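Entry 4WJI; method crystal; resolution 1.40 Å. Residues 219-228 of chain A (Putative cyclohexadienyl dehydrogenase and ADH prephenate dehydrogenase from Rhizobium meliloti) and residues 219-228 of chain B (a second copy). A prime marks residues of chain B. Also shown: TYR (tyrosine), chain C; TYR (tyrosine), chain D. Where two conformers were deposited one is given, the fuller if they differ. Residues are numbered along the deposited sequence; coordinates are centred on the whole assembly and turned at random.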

ATOM      1  N   SER A 219      -4.432  -9.806   3.108  1.00  8.53           N
ATOM      2  CA  SER A 219      -4.500  -9.388   4.510  1.00  9.36           C
ATOM      3  C   SER A 219      -3.516  -8.268   4.833  1.00  9.85           C
ATOM      4  O   SER A 219      -3.346  -7.889   5.984  1.00  9.46           O
ATOM      5  N   GLY A 220      -2.854  -7.719   3.801  1.00  9.71           N
ATOM      6  CA  GLY A 220      -2.039  -6.500   3.968  1.00 11.03           C
ATOM      7  C   GLY A 220      -0.763  -6.457   3.149  1.00 10.77           C
ATOM      8  O   GLY A 220      -0.285  -5.401   2.763  1.00 13.74           O
ATOM      9  N   PHE A 221      -0.189  -7.628   2.894  1.00  9.90           N
ATOM     10  CA  PHE A 221       1.095  -7.725   2.253  1.00  9.93           C
ATOM     11  C   PHE A 221       1.030  -7.227   0.821  1.00  9.09           C
ATOM     12  O   PHE A 221       1.990  -6.591   0.353  1.00 10.96           O
ATOM     13  N   ARG A 222      -0.064  -7.491   0.122  1.00  8.59           N
ATOM     14  CA  ARG A 222      -0.159  -7.119  -1.271  1.00 10.69           C
ATOM     15  C   ARG A 222       0.129  -5.617  -1.536  1.00  9.48           C
ATOM     16  O   ARG A 222       0.750  -5.288  -2.578  1.00 11.53           O
ATOM     17  N   ASP A 223      -0.313  -4.723  -0.635  1.00 12.09           N
ATOM     18  CA  ASP A 223      -0.074  -3.306  -0.816  1.00 13.33           C
ATOM     19  C   ASP A 223       1.439  -2.973  -0.979  1.00 13.48           C
ATOM     20  O   ASP A 223       1.851  -2.131  -1.817  1.00 16.14           O
ATOM     21  N   PHE A 224       2.268  -3.641  -0.188  1.00 11.51           N
ATOM     22  CA  PHE A 224       3.704  -3.415  -0.209  1.00 10.90           C
ATOM     23  C   PHE A 224       4.340  -4.041  -1.468  1.00  9.23           C
ATOM     24  O   PHE A 224       5.337  -3.522  -2.042  1.00  9.79           O
ATOM     25  N   THR A 225       3.820  -5.173  -1.908  1.00  9.67           N
ATOM     26  CA  THR A 225       4.347  -5.835  -3.117  1.00  9.48           C
ATOM     27  C   THR A 225       4.214  -4.944  -4.364  1.00 10.06           C
ATOM     28  O   THR A 225       5.025  -5.076  -5.279  1.00 10.69           O
ATOM     29  N   ARG A 226       3.178  -4.107  -4.436  1.00  9.35           N
ATOM     30  CA  ARG A 226       3.000  -3.227  -5.595  1.00  9.74           C
ATOM     31  C   ARG A 226       4.228  -2.282  -5.696  1.00 11.13           C
ATOM     32  O   ARG A 226       4.832  -2.146  -6.764  1.00 11.71           O
ATOM     33  N   LEU A 227       4.578  -1.634  -4.605  1.00  9.13           N
ATOM     34  CA  LEU A 227       5.722  -0.715  -4.642  0.50 10.41           C
ATOM     35  C   LEU A 227       7.003  -1.475  -4.956  1.00 11.29           C
ATOM     36  O   LEU A 227       7.865  -0.991  -5.708  1.00 11.84           O
ATOM     37  N   ALA A 228       7.145  -2.649  -4.354  1.00 10.00           N
ATOM     38  CA  ALA A 228       8.372  -3.475  -4.552  1.00 11.14           C
ATOM     39  C   ALA A 228       8.438  -4.185  -5.904  1.00 11.31           C
ATOM     40  O   ALA A 228       9.335  -5.002  -6.145  1.00 13.86           O
TER
ATOM     41  N   SER B 219       3.348   9.904  -4.020  1.00  8.53           N
ATOM     42  CA  SER B 219       4.667   9.373  -4.370  1.00  9.36           C
ATOM     43  C   SER B 219       5.028   8.131  -3.561  1.00  9.85           C
ATOM     44  O   SER B 219       6.145   7.635  -3.630  1.00  9.46           O
ATOM     45  N   GLY B 220       4.068   7.609  -2.780  1.00  9.71           N
ATOM     46  CA  GLY B 220       4.239   6.300  -2.118  1.00 11.03           C
ATOM     47  C   GLY B 220       3.643   6.196  -0.727  1.00 10.77           C
ATOM     48  O   GLY B 220       3.233   5.134  -0.285  1.00 13.74           O
ATOM     49  N   PHE B 221       3.612   7.317  -0.015  1.00  9.90           N
ATOM     50  CA  PHE B 221       3.207   7.336   1.364  1.00  9.93           C
ATOM     51  C   PHE B 221       1.739   6.976   1.507  1.00  9.09           C
ATOM     52  O   PHE B 221       1.373   6.287   2.475  1.00 10.96           O
ATOM     53  N   ARG B 222       0.901   7.415   0.581  1.00  8.59           N
ATOM     54  CA  ARG B 222      -0.520   7.181   0.700  1.00 10.69           C
ATOM     55  C   ARG B 222      -0.891   5.687   0.895  1.00  9.48           C
ATOM     56  O   ARG B 222      -1.845   5.387   1.657  1.00 11.53           O
ATOM     57  N   ASP B 223      -0.175   4.767   0.224  1.00 12.09           N
ATOM     58  CA  ASP B 223      -0.463   3.355   0.364  1.00 13.33           C
ATOM     59  C   ASP B 223      -0.407   2.879   1.847  1.00 13.48           C
ATOM     60  O   ASP B 223      -1.249   2.077   2.323  1.00 16.14           O
ATOM     61  N   PHE B 224       0.577   3.383   2.580  1.00 11.51           N
ATOM     62  CA  PHE B 224       0.770   3.010   3.972  1.00 10.90           C
ATOM     63  C   PHE B 224      -0.292   3.675   4.872  1.00  9.23           C
ATOM     64  O   PHE B 224      -0.744   3.106   5.904  1.00  9.79           O
ATOM     65  N   THR B 225      -0.690   4.890   4.540  1.00  9.67           N
ATOM     66  CA  THR B 225      -1.719   5.597   5.327  1.00  9.48           C
ATOM     67  C   THR B 225      -3.056   4.839   5.337  1.00 10.06           C
ATOM     68  O   THR B 225      -3.805   4.966   6.305  1.00 10.69           O
ATOM     69  N   ARG B 226      -3.388   4.126   4.259  1.00  9.35           N
ATOM     70  CA  ARG B 226      -4.647   3.376   4.210  1.00  9.74           C
ATOM     71  C   ARG B 226      -4.642   2.320   5.348  1.00 11.13           C
ATOM     72  O   ARG B 226      -5.603   2.216   6.116  1.00 11.71           O
ATOM     73  N   LEU B 227      -3.583   1.543   5.442  1.00  9.13           N
ATOM     74  CA  LEU B 227      -3.526   0.516   6.489  0.50 10.41           C
ATOM     75  C   LEU B 227      -3.541   1.161   7.867  1.00 11.29           C
ATOM     76  O   LEU B 227      -4.187   0.658   8.802  1.00 11.84           O
ATOM     77  N   ALA B 228      -2.803   2.256   8.005  1.00 10.00           N
ATOM     78  CA  ALA B 228      -2.706   2.962   9.316  1.00 11.14           C
ATOM     79  C   ALA B 228      -3.946   3.778   9.682  1.00 11.31           C
ATOM     80  O   ALA B 228      -3.947   4.514  10.675  1.00 13.86           O
TER

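How does the chain B stretch begin beside its partner? The two helices run antiparallel about an exact two-fold axis. Ser219′ points away, yet its CA lies 3.6 Å from CD2 of the chain D tyrosine. Gly220′ has no side chain; its O meets Leu227 CD1 at 4.1 Å, and its backbone angles by themselves call for glycine. Phe221′ (chi1 t) turns away.

What does Asp223′ do at the centre? In rotamer m it points toward chain A, and its OD2 accepts a hydrogen bond from Arg226 NH2 at 2.9 Å, part of a salt bridge. Water 1 donates to Asp223′ OD2 (2.6 Å) and to Asp223 O (2.8 Å), and accepts from Arg226 NE (3.0 Å), tying acid and arginine together.

Where do the rings meet? Phe224′ (m) leaves its backbone sideways, but its end reaches the axis, where its CE2 lies 3.0 Å from Phe224 CE2, a very close approach. Phe224′ CE1 touches Leu227 CD1 at 3.9 Å.

What do Arg226′ and Leu227′ reach across the interface? Arg226′ (t, t, p) points toward chain A: NH2 donates hydrogen bonds to Asp223 OD2 (2.9 Å, part of a salt bridge) and to OXT of the chain C tyrosine (2.9 Å), while NH1 donates one to that tyrosine's O (2.9 Å). Leu227′ (m, t) sets CD1 3.9 Å from Phe224 CE1.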

ATOM      1  CB  SER A 219      -4.363 -10.553   5.507  1.00 11.23           C
ATOM      2  OG  SER A 219      -3.174 -11.297   5.284  1.00 11.03           O
ATOM      3  CB  PHE A 221       1.514  -9.188   2.253  1.00 11.84           C
ATOM      4  CG  PHE A 221       2.918  -9.459   1.838  1.00 11.96           C
ATOM      5  CD1 PHE A 221       3.977  -9.221   2.680  1.00 16.53           C
ATOM      6  CD2 PHE A 221       3.157 -10.092   0.626  1.00 14.26           C
ATOM      7  CE1 PHE A 221       5.282  -9.508   2.267  1.00 16.45           C
ATOM      8  CE2 PHE A 221       4.432 -10.404   0.230  1.00 13.70           C
ATOM      9  CZ  PHE A 221       5.481 -10.111   1.044  1.00 12.58           C
ATOM     10  CB  ARG A 222      -1.462  -7.576  -1.920  1.00 11.61           C
ATOM     11  CG  ARG A 222      -2.652  -6.866  -1.339  1.00 11.10           C
ATOM     12  CD  ARG A 222      -3.948  -7.362  -1.999  1.00 10.34           C
ATOM     13  NE  ARG A 222      -5.127  -6.760  -1.385  1.00 12.12           N
ATOM     14  CZ  ARG A 222      -6.354  -6.858  -1.886  1.00 11.92           C
ATOM     15  NH1 ARG A 222      -6.563  -7.569  -2.979  1.00 14.05           N
ATOM     16  NH2 ARG A 222      -7.354  -6.226  -1.288  1.00 14.25           N
ATOM     17  CB  ASP A 223      -0.668  -2.575   0.392  1.00 15.44           C
ATOM     18  CG  ASP A 223      -2.190  -2.852   0.593  1.00 21.70           C
ATOM     19  OD1 ASP A 223      -2.595  -3.986   1.014  1.00 23.47           O
ATOM     20  OD2 ASP A 223      -2.994  -1.922   0.373  1.00 28.30           O
ATOM     21  CB  PHE A 224       4.361  -4.058   1.010  1.00 13.03           C
ATOM     22  CG  PHE A 224       4.083  -3.365   2.304  1.00 16.74           C
ATOM     23  CD1 PHE A 224       2.886  -3.570   2.975  1.00 17.81           C
ATOM     24  CD2 PHE A 224       5.049  -2.571   2.883  1.00 18.32           C
ATOM     25  CE1 PHE A 224       2.630  -2.916   4.173  1.00 20.69           C
ATOM     26  CE2 PHE A 224       4.823  -1.944   4.112  1.00 21.46           C
ATOM     27  CZ  PHE A 224       3.613  -2.120   4.764  1.00 22.31           C
ATOM     28  CB  THR A 225       3.716  -7.227  -3.416  1.00 10.51           C
ATOM     29  OG1 THR A 225       2.324  -7.083  -3.788  1.00 11.50           O
ATOM     30  CG2 THR A 225       3.902  -8.169  -2.229  1.00 11.68           C
ATOM     31  CB  ARG A 226       1.702  -2.429  -5.532  1.00 10.92           C
ATOM     32  CG  ARG A 226       1.419  -1.732  -6.876  1.00 10.95           C
ATOM     33  CD  ARG A 226       0.225  -0.798  -6.761  1.00 12.23           C
ATOM     34  NE  ARG A 226       0.504   0.365  -5.924  1.00 11.34           N
ATOM     35  CZ  ARG A 226       1.200   1.436  -6.305  1.00 10.49           C
ATOM     36  NH1 ARG A 226       1.658   1.525  -7.550  1.00 13.01           N
ATOM     37  NH2 ARG A 226       1.463   2.389  -5.412  1.00 14.53           N
ATOM     38  CB  LEU A 227       5.824   0.061  -3.336  0.50 11.56           C
ATOM     39  CG  LEU A 227       4.624   0.972  -3.092  0.50 13.57           C
ATOM     40  CD1 LEU A 227       4.720   1.590  -1.715  0.50 18.87           C
ATOM     41  CD2 LEU A 227       4.532   2.036  -4.182  0.50 15.39           C
ATOM     42  CB  ALA A 228       8.518  -4.465  -3.411  1.00 10.69           C
TER
ATOM     43  CB  SER B 219       5.791  10.424  -4.307  1.00 11.23           C
ATOM     44  OG  SER B 219       5.848  11.055  -3.036  1.00 11.03           O
ATOM     45  CB  PHE B 221       3.431   8.740   1.905  1.00 11.84           C
ATOM     46  CG  PHE B 221       3.286   8.896   3.379  1.00 11.96           C
ATOM     47  CD1 PHE B 221       4.263   8.475   4.249  1.00 16.53           C
ATOM     48  CD2 PHE B 221       2.203   9.606   3.882  1.00 14.26           C
ATOM     49  CE1 PHE B 221       4.104   8.658   5.625  1.00 16.45           C
ATOM     50  CE2 PHE B 221       2.061   9.816   5.230  1.00 13.70           C
ATOM     51  CZ  PHE B 221       3.002   9.343   6.089  1.00 12.58           C
ATOM     52  CB  ARG B 222      -1.324   7.829  -0.424  1.00 11.61           C
ATOM     53  CG  ARG B 222      -1.027   7.199  -1.755  1.00 11.10           C
ATOM     54  CD  ARG B 222      -1.838   7.887  -2.866  1.00 10.34           C
ATOM     55  NE  ARG B 222      -1.494   7.360  -4.183  1.00 12.12           N
ATOM     56  CZ  ARG B 222      -2.179   7.631  -5.290  1.00 11.92           C
ATOM     57  NH1 ARG B 222      -3.210   8.454  -5.240  1.00 14.05           N
ATOM     58  NH2 ARG B 222      -1.826   7.057  -6.431  1.00 14.25           N
ATOM     59  CB  ASP B 223       0.545   2.586  -0.495  1.00 15.44           C
ATOM     60  CG  ASP B 223       0.519   3.004  -1.998  1.00 21.70           C
ATOM     61  OD1 ASP B 223       0.984   4.132  -2.368  1.00 23.47           O
ATOM     62  OD2 ASP B 223       0.071   2.187  -2.830  1.00 28.30           O
ATOM     63  CB  PHE B 224       2.143   3.469   4.459  1.00 13.03           C
ATOM     64  CG  PHE B 224       3.292   2.697   3.898  1.00 16.74           C
ATOM     65  CD1 PHE B 224       3.773   2.967   2.625  1.00 17.81           C
ATOM     66  CD2 PHE B 224       3.936   1.756   4.673  1.00 18.32           C
ATOM     67  CE1 PHE B 224       4.836   2.239   2.105  1.00 20.69           C
ATOM     68  CE2 PHE B 224       5.037   1.050   4.180  1.00 21.46           C
ATOM     69  CZ  PHE B 224       5.494   1.295   2.895  1.00 22.31           C
ATOM     70  CB  THR B 225      -1.969   7.068   4.885  1.00 10.51           C
ATOM     71  OG1 THR B 225      -2.579   7.106   3.573  1.00 11.50           O
ATOM     72  CG2 THR B 225      -0.675   7.876   4.942  1.00 11.68           C
ATOM     73  CB  ARG B 226      -4.885   2.718   2.856  1.00 10.92           C
ATOM     74  CG  ARG B 226      -6.323   2.176   2.752  1.00 10.95           C
ATOM     75  CD  ARG B 226      -6.508   1.368   1.479  1.00 12.23           C
ATOM     76  NE  ARG B 226      -5.763   0.111   1.502  1.00 11.34           N
ATOM     77  CZ  ARG B 226      -6.134  -0.989   2.156  1.00 10.49           C
ATOM     78  NH1 ARG B 226      -7.289  -1.015   2.816  1.00 13.01           N
ATOM     79  NH2 ARG B 226      -5.316  -2.040   2.173  1.00 14.53           N
ATOM     80  CB  LEU B 227      -2.311  -0.379   6.290  0.50 11.56           C
ATOM     81  CG  LEU B 227      -2.367  -1.176   4.990  0.50 13.57           C
ATOM     82  CD1 LEU B 227      -1.066  -1.921   4.788  0.50 18.87           C
ATOM     83  CD2 LEU B 227      -3.564  -2.124   4.996  0.50 15.39           C
ATOM     84  CB  ALA B 228      -1.459   3.826   9.347  1.00 10.69           C
TER
HETATM   85  N   TYR C 302      -8.118  -4.730   6.559  1.00 11.03           N
HETATM   86  CA  TYR C 302      -7.037  -5.155   5.630  1.00 11.53           C
HETATM   87  C   TYR C 302      -7.042  -4.271   4.412  1.00 14.17           C
HETATM   88  O   TYR C 302      -7.856  -3.352   4.376  1.00 11.92           O
HETATM   89  CB  TYR C 302      -7.198  -6.626   5.229  1.00 11.40           C
HETATM   90  CG  TYR C 302      -7.191  -7.615   6.389  1.00  9.46           C
HETATM   91  CD1 TYR C 302      -6.710  -7.284   7.656  1.00  9.65           C
HETATM   92  CD2 TYR C 302      -7.683  -8.881   6.203  1.00  8.60           C
HETATM   93  CE1 TYR C 302      -6.723  -8.200   8.694  1.00  9.64           C
HETATM   94  CE2 TYR C 302      -7.678  -9.822   7.202  1.00  8.68           C
HETATM   95  CZ  TYR C 302      -7.225  -9.494   8.453  1.00  9.72           C
HETATM   96  OH  TYR C 302      -7.273 -10.397   9.483  1.00 10.07           O
HETATM   97  OXT TYR C 302      -6.225  -4.515   3.494  1.00 14.63           O
HETATM   98  N   TYR D 302       5.583   4.959  -8.690  1.00 11.03           N
HETATM   99  CA  TYR D 302       4.896   5.349  -7.430  1.00 11.53           C
HETATM  100  C   TYR D 302       3.608   4.582  -7.300  1.00 14.17           C
HETATM  101  O   TYR D 302       3.341   3.761  -8.173  1.00 11.92           O
HETATM  102  CB  TYR D 302       4.633   6.859  -7.387  1.00 11.40           C
HETATM  103  CG  TYR D 302       5.875   7.734  -7.496  1.00  9.46           C
HETATM  104  CD1 TYR D 302       7.162   7.243  -7.276  1.00  9.65           C
HETATM  105  CD2 TYR D 302       5.745   9.056  -7.833  1.00  8.60           C
HETATM  106  CE1 TYR D 302       8.275   8.060  -7.389  1.00  9.64           C
HETATM  107  CE2 TYR D 302       6.825   9.899  -7.919  1.00  8.68           C
HETATM  108  CZ  TYR D 302       8.092   9.415  -7.724  1.00  9.72           C
HETATM  109  OH  TYR D 302       9.189  10.223  -7.871  1.00 10.07           O
HETATM  110  OXT TYR D 302       2.870   4.819  -6.315  1.00 14.63           O
HETATM  111  O   HOH W   1       0.053  -0.433  -3.028  1.00 17.94           O
HETATM  112  O   HOH W   2      -2.914   0.692   0.622  1.00 17.94           O